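Local coordinates for DUF4783 domain-containing protein (Bacteroides fragilis, PDB 4OUQ) that is of unknown function but belongs to the DUF4783 family of the NTF2 clan and is probably exported by way of an N-terminal signal peptide, at residues V8-A11 with F12-N16. Residues are numbered along the deposited sequence; the frame is centred on the assembly and turned at random.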
# COMPACT_ATOMS: atom_id res chain seq x y z
N VAL A 8 8.52 0.63 -1.75
CA VAL A 8 7.09 0.46 -1.71
C VAL A 8 6.52 0.34 -3.12
O VAL A 8 5.72 -0.52 -3.38
CB VAL A 8 6.45 1.60 -0.94
CG1 VAL A 8 4.94 1.61 -1.14
CG2 VAL A 8 6.84 1.46 0.56
N VAL A 9 6.98 1.24 -3.98
CA VAL A 9 6.50 1.27 -5.37
C VAL A 9 6.93 -0.03 -6.07
O VAL A 9 6.16 -0.64 -6.75
CB VAL A 9 7.07 2.48 -6.11
CG1 VAL A 9 6.67 2.42 -7.58
CG2 VAL A 9 6.59 3.77 -5.49
N VAL A 10 8.16 -0.46 -5.83
CA VAL A 10 8.67 -1.72 -6.40
C VAL A 10 7.87 -2.89 -5.92
O VAL A 10 7.49 -3.76 -6.69
CB VAL A 10 10.19 -1.90 -6.07
CG1 VAL A 10 10.66 -3.28 -6.49
CG2 VAL A 10 11.01 -0.76 -6.71
N ALA A 11 7.55 -2.91 -4.62
CA ALA A 11 6.76 -4.02 -4.08
C ALA A 11 5.36 -4.08 -4.69
O ALA A 11 4.89 -5.14 -5.07
CB ALA A 11 6.70 -3.91 -2.57
N PHE A 12 4.72 -2.95 -4.83
CA PHE A 12 3.38 -2.93 -5.47
C PHE A 12 3.46 -3.35 -6.93
O PHE A 12 2.61 -4.10 -7.39
CB PHE A 12 2.75 -1.56 -5.37
CG PHE A 12 1.99 -1.32 -4.07
CD1 PHE A 12 0.76 -2.01 -3.79
CD2 PHE A 12 2.38 -0.36 -3.21
CE1 PHE A 12 0.10 -1.79 -2.58
CE2 PHE A 12 1.66 -0.10 -2.02
CZ PHE A 12 0.58 -0.84 -1.71
N LYS A 13 4.49 -2.91 -7.65
CA LYS A 13 4.64 -3.28 -9.05
C LYS A 13 4.73 -4.82 -9.27
O LYS A 13 4.32 -5.37 -10.34
CB LYS A 13 5.90 -2.61 -9.62
CG LYS A 13 5.75 -1.14 -9.99
CD LYS A 13 7.08 -0.52 -10.40
CE LYS A 13 6.89 0.88 -10.94
NZ LYS A 13 6.28 0.86 -12.29
N LYS A 14 5.25 -5.54 -8.26
CA LYS A 14 5.39 -7.01 -8.30
C LYS A 14 4.28 -7.77 -7.55
O LYS A 14 4.22 -9.02 -7.59
CB LYS A 14 6.73 -7.39 -7.70
CG LYS A 14 7.89 -6.75 -8.40
CD LYS A 14 9.20 -7.36 -8.01
CE LYS A 14 9.59 -6.98 -6.60
NZ LYS A 14 10.97 -7.46 -6.41
N GLY A 15 3.41 -7.05 -6.81
CA GLY A 15 2.45 -7.68 -5.94
C GLY A 15 3.12 -8.52 -4.89
O GLY A 15 2.73 -9.64 -4.62
N ASN A 16 4.18 -7.97 -4.27
CA ASN A 16 5.01 -8.71 -3.32
C ASN A 16 4.83 -8.13 -1.90
O ASN A 16 5.42 -7.15 -1.55
CB ASN A 16 6.49 -8.65 -3.77
CG ASN A 16 7.37 -9.47 -2.92
OD1 ASN A 16 7.17 -9.57 -1.72
ND2 ASN A 16 8.37 -10.06 -3.52
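Val-8 and Phe-12, one turn apart on the buried face of helix 6-14, point the same way, and the valine CG1 lies against the ring, 3.8 Å from Phe-12 CE2. With CG1 anti to the backbone N (chi1 168°), this methyl is carried along the helix toward the phenylalanine. The same turn is closed by the amide of Phe-12, whose N is 3.0 Å from Val-8 O in a fairly straight bond. Beyond the pair, the ring of Phe-12 meets that of Phe-60 and touches Ile-87, while Val-8 reaches Phe-91 and Leu-20, so this side of the helix is packed on the sheet and on helix 17-21.

The solvent side holds two valine-lysine pairs, each led along its own face of the helix. Lys-13 runs beside Val-9, its CE 3.7 Å from Val-9 CG1, before a bend at chi4 (-73°) turns the ammonium to the carbonyl of Phe-60. Lys-14 is bent earlier, at chi3, which brings CE within 3.9 Å of Val-10 CG1 and sends NZ on to a salt bridge with Glu-19. Both lysines stay exposed despite these partners, whereas Val-8 and Phe-12 are buried.

At the C-terminal end the hydrogen bonding changes. Lys-14 N still reaches Val-10 O at 3.3 Å, but the bond is bent to 140°. Ala-11 O takes a nearly straight bond from Asn-16 N, 3.0 Å away, five residues on, supplemented by a weak one from Lys-14 N. The buried Ala-11 CB lies 3.6 Å from Asn-16 O as the chain folds back, and Asn-16 OD1 then caps the next helix through Glu-19 N. Gly-15, with positive phi, supplies the reversal and bonds back to Phe-12 O, completing a Schellman motif that links helix 6-14, which lies on the sheet, to helix 17-21, consistent with the NTF2-like fold of its clan.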